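Local coordinates for protein Rv1364c/MT1410 (PDB 3KE6), which is of unknown overall function but probably combines an RsbU-like, manganese-binding PP2C-type phosphatase with an RsbW-like anti-sigma factor kinase in one chain, at residues E105-F110 with G162-G167. Numbering follows the deposited sequence.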
loop_
_atom_site.group_PDB
_atom_site.type_symbol
_atom_site.label_atom_id
_atom_site.label_comp_id
_atom_site.label_asym_id
_atom_site.label_seq_id
_atom_site.Cartn_x
_atom_site.Cartn_y
_atom_site.Cartn_z
ATOM N N GLU A 105 -20.500 -6.997 -5.497
ATOM C CA GLU A 105 -21.827 -7.151 -6.097
ATOM C C GLU A 105 -22.196 -6.009 -7.043
ATOM O O GLU A 105 -22.954 -6.212 -8.003
ATOM C CB GLU A 105 -22.898 -7.268 -4.999
ATOM C CG GLU A 105 -22.861 -8.585 -4.220
ATOM C CD GLU A 105 -23.913 -8.668 -3.128
ATOM O OE1 GLU A 105 -24.449 -7.610 -2.710
ATOM O OE2 GLU A 105 -24.208 -9.806 -2.698
ATOM N N ALA A 106 -21.686 -4.808 -6.755
ATOM C CA ALA A 106 -21.897 -3.655 -7.634
ATOM C C ALA A 106 -21.177 -3.915 -8.950
ATOM O O ALA A 106 -21.700 -3.613 -10.032
ATOM C CB ALA A 106 -21.383 -2.370 -6.989
ATOM N N VAL A 107 -19.992 -4.509 -8.837
ATOM C CA VAL A 107 -19.141 -4.751 -9.980
ATOM C C VAL A 107 -19.735 -5.846 -10.823
ATOM O O VAL A 107 -19.761 -5.752 -12.042
ATOM C CB VAL A 107 -17.730 -5.168 -9.539
ATOM C CG1 VAL A 107 -16.882 -5.544 -10.741
ATOM C CG2 VAL A 107 -17.060 -4.044 -8.710
ATOM N N ASP A 108 -20.227 -6.886 -10.164
ATOM C CA ASP A 108 -20.790 -8.017 -10.856
ATOM C C ASP A 108 -22.008 -7.587 -11.669
ATOM O O ASP A 108 -22.218 -8.047 -12.790
ATOM C CB ASP A 108 -21.163 -9.108 -9.845
ATOM C CG ASP A 108 -21.606 -10.423 -10.510
ATOM O OD1 ASP A 108 -20.910 -10.915 -11.422
ATOM O OD2 ASP A 108 -22.648 -10.973 -10.101
ATOM N N ARG A 109 -22.811 -6.706 -11.101
ATOM C CA ARG A 109 -23.953 -6.177 -11.826
ATOM C C ARG A 109 -23.491 -5.255 -12.968
ATOM O O ARG A 109 -24.114 -5.226 -14.033
ATOM C CB ARG A 109 -24.930 -5.464 -10.872
ATOM C CG ARG A 109 -25.756 -6.430 -9.987
ATOM C CD ARG A 109 -26.955 -5.731 -9.296
ATOM N NE ARG A 109 -26.529 -4.557 -8.544
ATOM C CZ ARG A 109 -26.003 -4.576 -7.317
ATOM N NH1 ARG A 109 -25.611 -3.431 -6.750
ATOM N NH2 ARG A 109 -25.855 -5.722 -6.652
ATOM N N PHE A 110 -22.402 -4.522 -12.747
ATOM C CA PHE A 110 -21.820 -3.641 -13.767
ATOM C C PHE A 110 -21.283 -4.407 -14.975
ATOM O O PHE A 110 -21.374 -3.929 -16.102
ATOM C CB PHE A 110 -20.690 -2.800 -13.159
ATOM C CG PHE A 110 -20.016 -1.864 -14.136
ATOM C CD1 PHE A 110 -20.752 -1.022 -14.933
ATOM C CD2 PHE A 110 -18.635 -1.804 -14.224
ATOM C CE1 PHE A 110 -20.123 -0.150 -15.811
ATOM C CE2 PHE A 110 -18.007 -0.934 -15.109
ATOM C CZ PHE A 110 -18.745 -0.108 -15.894
ATOM N N GLY A 162 -17.411 -17.389 -6.886
ATOM C CA GLY A 162 -16.979 -17.701 -8.251
ATOM C C GLY A 162 -16.723 -16.392 -8.990
ATOM O O GLY A 162 -16.884 -15.316 -8.421
ATOM N N PRO A 163 -16.331 -16.472 -10.268
ATOM C CA PRO A 163 -15.956 -15.259 -10.996
ATOM C C PRO A 163 -17.159 -14.386 -11.321
ATOM O O PRO A 163 -18.288 -14.771 -11.035
ATOM C CB PRO A 163 -15.342 -15.799 -12.284
ATOM C CG PRO A 163 -15.968 -17.136 -12.470
ATOM C CD PRO A 163 -16.225 -17.683 -11.102
ATOM N N LEU A 164 -16.908 -13.216 -11.904
ATOM C CA LEU A 164 -17.989 -12.361 -12.402
ATOM C C LEU A 164 -18.907 -13.096 -13.368
ATOM O O LEU A 164 -18.444 -13.814 -14.250
ATOM C CB LEU A 164 -17.429 -11.140 -13.125
ATOM C CG LEU A 164 -17.175 -9.897 -12.277
ATOM C CD1 LEU A 164 -16.449 -10.257 -11.007
ATOM C CD2 LEU A 164 -16.407 -8.888 -13.109
ATOM N N GLY A 165 -20.209 -12.878 -13.208
ATOM C CA GLY A 165 -21.206 -13.476 -14.066
ATOM C C GLY A 165 -21.333 -14.961 -13.801
ATOM O O GLY A 165 -21.450 -15.752 -14.734
ATOM N N SER A 166 -21.295 -15.345 -12.529
ATOM C CA SER A 166 -21.451 -16.743 -12.155
ATOM C C SER A 166 -22.691 -16.991 -11.294
ATOM O O SER A 166 -23.011 -18.137 -11.011
ATOM C CB SER A 166 -20.210 -17.239 -11.421
ATOM O OG SER A 166 -20.069 -16.588 -10.174
ATOM N N GLY A 167 -23.376 -15.932 -10.861
ATOM C CA GLY A 167 -24.558 -16.071 -10.003
ATOM C C GLY A 167 -24.320 -16.805 -8.686
ATOM O O GLY A 167 -25.264 -17.219 -8.008
#
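A single polar bond ties the helix to the loop: the backbone N-H of G165 points at carboxylate oxygen OD1 of D108, with 2.7 Å between G165 N and D108 OD1. The bond is nearly straight, 166° at the hydrogen, and the N-H reaches OD1 almost along the axis of its C-O bond. D108 can make it because its CG stands anti to its own backbone N (chi1 -173°), which carries the carboxylate out from the helix to the loop backbone. The same oxygen also lies 3.4 Å from L164 CA, so OD1 rests against the backbone just before the amide it accepts from. L164 and G165 are the two central residues of a type II turn, G165 with positive phi (71°).

Apolar packing comes next to this bond. CG1 of V107 meets CD2 of L164 at 4.1 Å, the two side chains crossing at a slant; only one methyl of each makes the contact, and both residues are buried.

Within the loop, the S166 hydroxyl donates to P163 O, with 2.7 Å from S166 OG to P163 O and OG in the carbonyl plane. This bond closes over L164 and G165, across the turn that carries the G165 amide.

In the fold, this is where helix 100-110 of the SpoIIE-type phosphatase domain meets the loop between strands 153-155 and 173-176, with the L164 side chain about 12 Å from a bound manganese. L164 also packs on L86 of helix 77-95 and M122 of strand 121-128, while V107 touches L90 of that same helix 77-95.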